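PDB 7CGF: PUM-HD domain-containing protein from Caenorhabditis elegans, which binds RNA carrying a PBE sequence through the Pumilio-homology domain that makes up most of this chain, and so probably recognises the 3' untranslated regions of target mRNAs. Local coordinates for residues Ile66-Val70 with Val86-Phe90; Leu139-Arg143 with Tyr170-Ile174. The protein carries 2 engineered substitutions. All coordinates share one frame; numbering follows the deposited sequence.

Contact 1: residues Ile66-Val70 with Val86-Phe90; sequences IFDEV and VVQKF. With nucleotides of chain B.
Phe90 reaches across to Ile66, Phe67 and Val70 within the all-helical Pumilio superhelix, where successive helices of the PUM-HD domain pack side by side. The side chains of Phe67 and Phe90 come from opposing directions and pass alongside one another. Phe67 CD1 lies over one face of the Phe90 ring, displaced toward its rim and 3.6 Å from Phe90 CD1; the ring planes are inclined at 57°, an oblique pairing that is neither a parallel stack nor a T-shape. With CG anti to the backbone N (chi1 -177°), the Phe67 ring is carried alongside Phe90, and it also stacks on His98. A different part of Phe90 meets Ile66, whose CG1 stands at the ring edge, 3.9 Å from Phe90 CZ. Val70 supplies a methyl to both neighbours: CG2 is 4.0 Å from Phe90 CE2 and equally near Val86 CG1, while its other methyl, CG1, faces Val87 CG2 more loosely. All six of the touching residues are buried, and the contact between them is made entirely of carbon. Leu54 of helix 44-56 and Leu102 of helix 99-106 also touch Phe90, joining this packing to the neighbouring helices. Replacing Phe90 by an alanine would probably take away the ring that Phe67 CD1 rests on, leaving Phe67 to lean on His98, and open a gap beside Ile66 CG1 and Val70 CG2. Helix 83-89 turns a different side to the RNA. There Gln88 runs extended beyond CG, its OE1 hydrogen-bonded to Lys125 and its NE2 weakly bonded to Asn84, ties that would help fix the amide's rotation for reading a base. Gln88 NE2 donates to O4 of U7 of chain B at 2.9 Å, nearly straight at 174°.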
ATOM      1  N   ILE A  66      16.173 -29.760 -11.489  1.00 27.42           N
ATOM      2  CA  ILE A  66      16.979 -28.552 -11.344  1.00 28.21           C
ATOM      3  C   ILE A  66      16.923 -27.987  -9.937  1.00 26.64           C
ATOM      4  O   ILE A  66      17.623 -27.010  -9.652  1.00 25.08           O
ATOM      5  CB  ILE A  66      16.588 -27.443 -12.344  1.00 28.85           C
ATOM      6  CG1 ILE A  66      15.125 -27.027 -12.152  1.00 23.19           C
ATOM      7  CG2 ILE A  66      16.903 -27.845 -13.786  1.00 28.33           C
ATOM      8  CD1 ILE A  66      14.810 -25.705 -12.815  1.00 21.93           C
ATOM      9  N   PHE A  67      16.150 -28.590  -9.034  1.00 28.18           N
ATOM     10  CA  PHE A  67      15.950 -27.949  -7.737  1.00 26.70           C
ATOM     11  C   PHE A  67      17.217 -27.970  -6.893  1.00 30.79           C
ATOM     12  O   PHE A  67      17.506 -26.996  -6.196  1.00 23.86           O
ATOM     13  CB  PHE A  67      14.788 -28.589  -6.982  1.00 28.04           C
ATOM     14  CG  PHE A  67      14.487 -27.910  -5.673  1.00 24.92           C
ATOM     15  CD1 PHE A  67      13.914 -26.638  -5.647  1.00 23.76           C
ATOM     16  CD2 PHE A  67      14.777 -28.533  -4.469  1.00 24.19           C
ATOM     17  CE1 PHE A  67      13.644 -26.007  -4.448  1.00 25.08           C
ATOM     18  CE2 PHE A  67      14.503 -27.903  -3.265  1.00 27.74           C
ATOM     19  CZ  PHE A  67      13.936 -26.638  -3.257  1.00 24.18           C
ATOM     20  N   ASP A  68      18.001 -29.054  -6.942  1.00 26.85           N
ATOM     21  CA  ASP A  68      19.235 -29.076  -6.163  1.00 27.98           C
ATOM     22  C   ASP A  68      20.172 -27.949  -6.572  1.00 24.29           C
ATOM     23  O   ASP A  68      20.857 -27.372  -5.722  1.00 27.00           O
ATOM     24  CB  ASP A  68      19.950 -30.423  -6.303  1.00 26.64           C
ATOM     25  CG  ASP A  68      19.397 -31.475  -5.365  1.00 35.64           C
ATOM     26  OD1 ASP A  68      18.478 -31.160  -4.584  1.00 38.81           O
ATOM     27  OD2 ASP A  68      19.887 -32.623  -5.409  1.00 44.05           O
ATOM     28  N   GLU A  69      20.237 -27.636  -7.873  1.00 28.53           N
ATOM     29  CA  GLU A  69      21.108 -26.552  -8.314  1.00 28.06           C
ATOM     30  C   GLU A  69      20.522 -25.180  -7.972  1.00 21.48           C
ATOM     31  O   GLU A  69      21.286 -24.250  -7.688  1.00 21.76           O
ATOM     32  CB  GLU A  69      21.389 -26.658  -9.818  1.00 30.30           C
ATOM     33  CG  GLU A  69      22.364 -27.782 -10.229  1.00 30.37           C
ATOM     34  CD  GLU A  69      23.824 -27.493  -9.908  1.00 41.69           C
ATOM     35  OE1 GLU A  69      24.169 -26.338  -9.570  1.00 35.46           O
ATOM     36  OE2 GLU A  69      24.647 -28.437 -10.008  1.00 48.64           O
ATOM     37  N   VAL A  70      19.191 -25.029  -7.992  1.00 21.81           N
ATOM     38  CA  VAL A  70      18.588 -23.786  -7.493  1.00 19.29           C
ATOM     39  C   VAL A  70      18.960 -23.568  -6.031  1.00 24.68           C
ATOM     40  O   VAL A  70      19.367 -22.468  -5.627  1.00 22.32           O
ATOM     41  CB  VAL A  70      17.058 -23.802  -7.679  1.00 22.02           C
ATOM     42  CG1 VAL A  70      16.416 -22.628  -6.932  1.00 22.73           C
ATOM     43  CG2 VAL A  70      16.694 -23.747  -9.156  1.00 23.26           C
ATOM     44  N   VAL A  86      13.358 -17.632 -11.590  1.00 14.99           N
ATOM     45  CA  VAL A  86      13.542 -19.077 -11.444  1.00 17.09           C
ATOM     46  C   VAL A  86      13.331 -19.496  -9.999  1.00 17.35           C
ATOM     47  O   VAL A  86      12.636 -20.482  -9.718  1.00 18.30           O
ATOM     48  CB  VAL A  86      14.932 -19.489 -11.957  1.00 16.38           C
ATOM     49  CG1 VAL A  86      15.225 -20.978 -11.656  1.00 17.03           C
ATOM     50  CG2 VAL A  86      15.032 -19.228 -13.438  1.00 19.09           C
ATOM     51  N   VAL A  87      13.901 -18.745  -9.052  1.00 15.13           N
ATOM     52  CA  VAL A  87      13.674 -19.049  -7.645  1.00 14.42           C
ATOM     53  C   VAL A  87      12.193 -18.941  -7.305  1.00 18.26           C
ATOM     54  O   VAL A  87      11.639 -19.800  -6.602  1.00 18.34           O
ATOM     55  CB  VAL A  87      14.527 -18.147  -6.736  1.00 15.69           C
ATOM     56  CG1 VAL A  87      14.297 -18.545  -5.257  1.00 17.26           C
ATOM     57  CG2 VAL A  87      16.019 -18.252  -7.130  1.00 17.94           C
ATOM     58  N   GLN A  88      11.522 -17.902  -7.809  1.00 16.21           N
ATOM     59  CA  GLN A  88      10.114 -17.712  -7.479  1.00 16.81           C
ATOM     60  C   GLN A  88       9.251 -18.877  -7.943  1.00 16.42           C
ATOM     61  O   GLN A  88       8.218 -19.155  -7.324  1.00 17.06           O
ATOM     62  CB  GLN A  88       9.600 -16.425  -8.097  1.00 15.49           C
ATOM     63  CG  GLN A  88      10.075 -15.218  -7.375  1.00 16.02           C
ATOM     64  CD  GLN A  88       9.421 -13.969  -7.911  1.00 18.00           C
ATOM     65  OE1 GLN A  88       8.195 -13.829  -7.879  1.00 17.03           O
ATOM     66  NE2 GLN A  88      10.236 -13.058  -8.444  1.00 17.01           N
ATOM     67  N   LYS A  89       9.626 -19.540  -9.040  1.00 17.19           N
ATOM     68  CA  LYS A  89       8.825 -20.662  -9.518  1.00 17.19           C
ATOM     69  C   LYS A  89       8.672 -21.741  -8.457  1.00 19.24           C
ATOM     70  O   LYS A  89       7.651 -22.438  -8.427  1.00 21.30           O
ATOM     71  CB  LYS A  89       9.452 -21.282 -10.772  1.00 17.04           C
ATOM     72  CG  LYS A  89       9.259 -20.480 -12.055  1.00 19.28           C
ATOM     73  CD  LYS A  89       7.783 -20.294 -12.341  1.00 25.51           C
ATOM     74  CE  LYS A  89       7.527 -19.808 -13.761  1.00 29.11           C
ATOM     75  NZ  LYS A  89       6.059 -19.531 -13.966  1.00 34.35           N
ATOM     76  N   PHE A  90       9.671 -21.917  -7.600  1.00 16.62           N
ATOM     77  CA  PHE A  90       9.604 -22.973  -6.600  1.00 19.50           C
ATOM     78  C   PHE A  90       8.922 -22.540  -5.305  1.00 22.84           C
ATOM     79  O   PHE A  90       8.885 -23.326  -4.348  1.00 20.87           O
ATOM     80  CB  PHE A  90      11.002 -23.519  -6.331  1.00 21.04           C
ATOM     81  CG  PHE A  90      11.504 -24.376  -7.452  1.00 19.15           C
ATOM     82  CD1 PHE A  90      11.009 -25.661  -7.616  1.00 24.77           C
ATOM     83  CD2 PHE A  90      12.400 -23.882  -8.369  1.00 22.42           C
ATOM     84  CE1 PHE A  90      11.451 -26.458  -8.670  1.00 26.59           C
ATOM     85  CE2 PHE A  90      12.841 -24.662  -9.425  1.00 26.54           C
ATOM     86  CZ  PHE A  90      12.370 -25.959  -9.572  1.00 25.33           C
TER
ATOM     87  P     U B   7       9.927  -0.868 -10.834  1.00 22.07           P
ATOM     88  OP1   U B   7      10.553   0.040 -11.844  1.00 25.46           O
ATOM     89  OP2   U B   7       8.461  -1.093 -10.816  1.00 21.88           O
ATOM     90  O5'   U B   7      10.561  -2.310 -10.963  1.00 24.27           O
ATOM     91  C5'   U B   7      10.266  -3.113 -12.082  1.00 23.45           C
ATOM     92  C4'   U B   7      11.315  -4.162 -12.231  1.00 19.95           C
ATOM     93  O4'   U B   7      11.136  -5.181 -11.231  1.00 20.69           O
ATOM     94  C3'   U B   7      11.303  -4.920 -13.546  1.00 23.28           C
ATOM     95  O3'   U B   7      12.015  -4.185 -14.532  1.00 25.47           O
ATOM     96  C2'   U B   7      11.971  -6.260 -13.198  1.00 22.23           C
ATOM     97  O2'   U B   7      13.367  -6.193 -13.477  1.00 22.32           O
ATOM     98  C1'   U B   7      11.755  -6.370 -11.672  1.00 18.97           C
ATOM     99  N1    U B   7      10.960  -7.531 -11.189  1.00 19.20           N
ATOM    100  C2    U B   7      11.661  -8.670 -10.874  1.00 16.33           C
ATOM    101  O2    U B   7      12.859  -8.744 -11.063  1.00 18.54           O
ATOM    102  N3    U B   7      10.919  -9.724 -10.386  1.00 16.54           N
ATOM    103  C4    U B   7       9.557  -9.718 -10.181  1.00 20.33           C
ATOM    104  O4    U B   7       8.998 -10.720  -9.724  1.00 16.48           O
ATOM    105  C5    U B   7       8.903  -8.489 -10.504  1.00 20.27           C
ATOM    106  C6    U B   7       9.605  -7.456 -10.985  1.00 23.27           C
TER

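Contact 2: residues Leu139-Arg143 with Tyr170-Ile174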
ATOM      1  N   LEU A 139       9.618 -14.133   8.889  1.00 21.10           N
ATOM      2  CA  LEU A 139       9.440 -12.923   9.688  1.00 20.39           C
ATOM      3  C   LEU A 139      10.416 -12.872  10.852  1.00 24.09           C
ATOM      4  O   LEU A 139      10.839 -11.782  11.259  1.00 25.03           O
ATOM      5  CB  LEU A 139       8.007 -12.836  10.212  1.00 17.25           C
ATOM      6  CG  LEU A 139       6.933 -12.571   9.164  1.00 22.32           C
ATOM      7  CD1 LEU A 139       5.566 -12.387   9.813  1.00 24.91           C
ATOM      8  CD2 LEU A 139       7.324 -11.362   8.347  1.00 29.90           C
ATOM      9  N   SER A 140      10.793 -14.034  11.393  1.00 21.41           N
ATOM     10  CA  SER A 140      11.740 -14.067  12.504  1.00 24.43           C
ATOM     11  C   SER A 140      13.080 -13.443  12.121  1.00 24.92           C
ATOM     12  O   SER A 140      13.800 -12.931  12.988  1.00 26.70           O
ATOM     13  CB  SER A 140      11.921 -15.507  12.992  1.00 26.14           C
ATOM     14  OG  SER A 140      12.855 -16.200  12.173  1.00 32.00           O
ATOM     15  N   GLN A 141      13.419 -13.457  10.832  1.00 22.50           N
ATOM     16  CA  GLN A 141      14.608 -12.769  10.341  1.00 19.97           C
ATOM     17  C   GLN A 141      14.333 -11.297  10.060  1.00 22.43           C
ATOM     18  O   GLN A 141      15.175 -10.438  10.351  1.00 25.36           O
ATOM     19  CB  GLN A 141      15.118 -13.464   9.078  1.00 25.32           C
ATOM     20  CG  GLN A 141      15.851 -14.754   9.375  1.00 24.75           C
ATOM     21  CD  GLN A 141      17.258 -14.485   9.875  1.00 27.23           C
ATOM     22  OE1 GLN A 141      17.452 -13.959  10.965  1.00 37.34           O
ATOM     23  NE2 GLN A 141      18.255 -14.827   9.059  1.00 36.46           N
ATOM     24  N   ILE A 142      13.166 -10.990   9.487  1.00 19.76           N
ATOM     25  CA  ILE A 142      12.760  -9.601   9.277  1.00 21.40           C
ATOM     26  C   ILE A 142      12.787  -8.832  10.592  1.00 22.14           C
ATOM     27  O   ILE A 142      13.063  -7.622  10.609  1.00 22.29           O
ATOM     28  CB  ILE A 142      11.368  -9.564   8.600  1.00 18.60           C
ATOM     29  CG1 ILE A 142      11.456 -10.144   7.181  1.00 20.42           C
ATOM     30  CG2 ILE A 142      10.804  -8.156   8.549  1.00 22.75           C
ATOM     31  CD1 ILE A 142      12.320  -9.347   6.241  1.00 24.68           C
ATOM     32  N   ARG A 143      12.543  -9.533  11.708  1.00 24.33           N
ATOM     33  CA  ARG A 143      12.571  -8.935  13.043  1.00 27.43           C
ATOM     34  C   ARG A 143      13.846  -8.134  13.276  1.00 26.73           C
ATOM     35  O   ARG A 143      13.822  -7.070  13.912  1.00 27.99           O
ATOM     36  CB  ARG A 143      12.462 -10.047  14.089  1.00 29.64           C
ATOM     37  CG  ARG A 143      11.276  -9.971  15.011  1.00 32.97           C
ATOM     38  CD  ARG A 143      11.263 -11.171  15.953  1.00 35.59           C
ATOM     39  NE  ARG A 143       9.943 -11.795  15.970  1.00 42.64           N
ATOM     40  CZ  ARG A 143       8.968 -11.434  16.797  1.00 38.34           C
ATOM     41  NH1 ARG A 143       7.784 -12.040  16.739  1.00 36.49           N
ATOM     42  NH2 ARG A 143       9.185 -10.469  17.681  1.00 34.02           N
ATOM     43  N   TYR A 170       0.957 -12.626  14.580  1.00 24.62           N
ATOM     44  CA  TYR A 170       2.343 -12.847  14.196  1.00 23.68           C
ATOM     45  C   TYR A 170       2.996 -11.621  13.563  1.00 22.49           C
ATOM     46  O   TYR A 170       4.173 -11.692  13.198  1.00 22.71           O
ATOM     47  CB  TYR A 170       2.446 -14.054  13.248  1.00 24.76           C
ATOM     48  CG  TYR A 170       1.882 -15.316  13.864  1.00 28.76           C
ATOM     49  CD1 TYR A 170       2.479 -15.888  14.982  1.00 31.90           C
ATOM     50  CD2 TYR A 170       0.742 -15.923  13.343  1.00 31.76           C
ATOM     51  CE1 TYR A 170       1.962 -17.039  15.563  1.00 35.40           C
ATOM     52  CE2 TYR A 170       0.215 -17.074  13.918  1.00 32.15           C
ATOM     53  CZ  TYR A 170       0.832 -17.623  15.024  1.00 35.04           C
ATOM     54  OH  TYR A 170       0.314 -18.761  15.599  1.00 39.25           O
ATOM     55  N   VAL A 171       2.280 -10.503  13.432  1.00 19.12           N
ATOM     56  CA  VAL A 171       2.910  -9.241  13.048  1.00 19.87           C
ATOM     57  C   VAL A 171       2.885  -8.241  14.188  1.00 19.60           C
ATOM     58  O   VAL A 171       3.108  -7.048  13.966  1.00 19.78           O
ATOM     59  CB  VAL A 171       2.279  -8.639  11.781  1.00 18.75           C
ATOM     60  CG1 VAL A 171       2.483  -9.585  10.596  1.00 24.22           C
ATOM     61  CG2 VAL A 171       0.794  -8.333  11.990  1.00 20.69           C
ATOM     62  N   GLN A 172       2.584  -8.693  15.411  1.00 18.96           N
ATOM     63  CA  GLN A 172       2.665  -7.794  16.559  1.00 19.44           C
ATOM     64  C   GLN A 172       4.023  -7.100  16.638  1.00 19.40           C
ATOM     65  O   GLN A 172       4.089  -5.923  17.009  1.00 18.20           O
ATOM     66  CB  GLN A 172       2.384  -8.569  17.852  1.00 19.99           C
ATOM     67  CG  GLN A 172       2.295  -7.669  19.076  1.00 20.69           C
ATOM     68  CD  GLN A 172       1.154  -6.692  19.000  1.00 19.76           C
ATOM     69  OE1 GLN A 172       0.019  -7.051  18.677  1.00 27.25           O
ATOM     70  NE2 GLN A 172       1.442  -5.434  19.303  1.00 22.06           N
ATOM     71  N   PHE A 173       5.107  -7.784  16.249  1.00 20.05           N
ATOM     72  CA  PHE A 173       6.425  -7.160  16.319  1.00 19.25           C
ATOM     73  C   PHE A 173       6.532  -5.967  15.382  1.00 20.76           C
ATOM     74  O   PHE A 173       7.328  -5.052  15.637  1.00 18.50           O
ATOM     75  CB  PHE A 173       7.533  -8.184  16.036  1.00 22.56           C
ATOM     76  CG  PHE A 173       7.743  -8.497  14.573  1.00 18.71           C
ATOM     77  CD1 PHE A 173       6.991  -9.485  13.942  1.00 19.72           C
ATOM     78  CD2 PHE A 173       8.713  -7.833  13.847  1.00 20.42           C
ATOM     79  CE1 PHE A 173       7.192  -9.773  12.598  1.00 22.75           C
ATOM     80  CE2 PHE A 173       8.927  -8.122  12.494  1.00 22.72           C
ATOM     81  CZ  PHE A 173       8.168  -9.095  11.877  1.00 24.95           C
ATOM     82  N   ILE A 174       5.740  -5.951  14.302  1.00 17.04           N
ATOM     83  CA  ILE A 174       5.710  -4.793  13.409  1.00 17.03           C
ATOM     84  C   ILE A 174       4.920  -3.652  14.037  1.00 15.86           C
ATOM     85  O   ILE A 174       5.325  -2.486  13.971  1.00 15.99           O
ATOM     86  CB  ILE A 174       5.120  -5.191  12.036  1.00 19.31           C
ATOM     87  CG1 ILE A 174       5.982  -6.268  11.375  1.00 21.42           C
ATOM     88  CG2 ILE A 174       4.920  -3.938  11.148  1.00 20.39           C
ATOM     89  CD1 ILE A 174       5.311  -6.928  10.140  1.00 18.08           C
TER
HETATM   90  O   HOH W   1       4.880 -10.847  16.635  1.00 19.79           O
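The Phe173 ring is sandwiched between Arg143 CG on one face and Ile174 CG1, from its own helix, on the other. Arg143 CG makes a CH-pi contact, 4.0 Å from the centroid of the Phe173 ring. At the ring's edge, in its plane, lie the Tyr170 carbonyl oxygen and a water molecule, and Ile142 CG2 approaches the rim near CZ. The Arg143 guanidinium is flat too: one of its faces lies against Phe173 CB, with NH2 only 3.3 Å from that carbon, and its plane is tilted 32° from the phenyl ring. A bend at chi3 of the arginine (-131°) turns the guanidinium so that this face comes to lie over Phe173 CB. Phe173 itself has CG between its backbone N and carbonyl carbon (chi1 79°), and this aims the ring at the end of helix 132-142. The Leu139 and Phe173 side chains run roughly perpendicular, with Leu139 CB 4.0 Å from Phe173 CE1. Leu139 CD1 goes further, to lie 3.7 Å from Tyr170 O and beside Val171 CG1, at the N-cap position of helix 172-178. Ala162 and Val158 of helix 155-165 support Leu139 and Ile142 in turn, so that the packing joins three helices of the Pumilio superhelix at a place about 12 Å, by nearest atoms, from the bound RNA. The polar link between the segments runs through the water: it accepts a bond from Phe173 N at 3.1 Å and a weak one from Arg143 NH1. Chemically, the contact is an apolar cluster of Leu139, Ile142 and Phe173, covered on its exposed side by Arg143, whose CG methylene serves as hydrocarbon while its charge is probably not neutralised by this contact.

Overall arrangement
Reading from the N terminus, contact 1 comes first: 15 intervening residues, including helix 74-78, form the loop that it closes by bringing helix 83-89 back against helix 67-72. The chain then runs through helices 99-106, 110-113 and 119-129 before contact 2 opens on helix 132-142. Its longer loop of 26 residues holds helices 146-150 and 155-165 and closes at the start of helix 172-178. The two contacts follow in series, neither nested nor crossed. The centres of contact 1 and contact 2 are about 26 Å apart. The nearest atoms of contact 1 and contact 2 are about 15 Å apart, so the two are separate local ties within one PUM-HD superhelix.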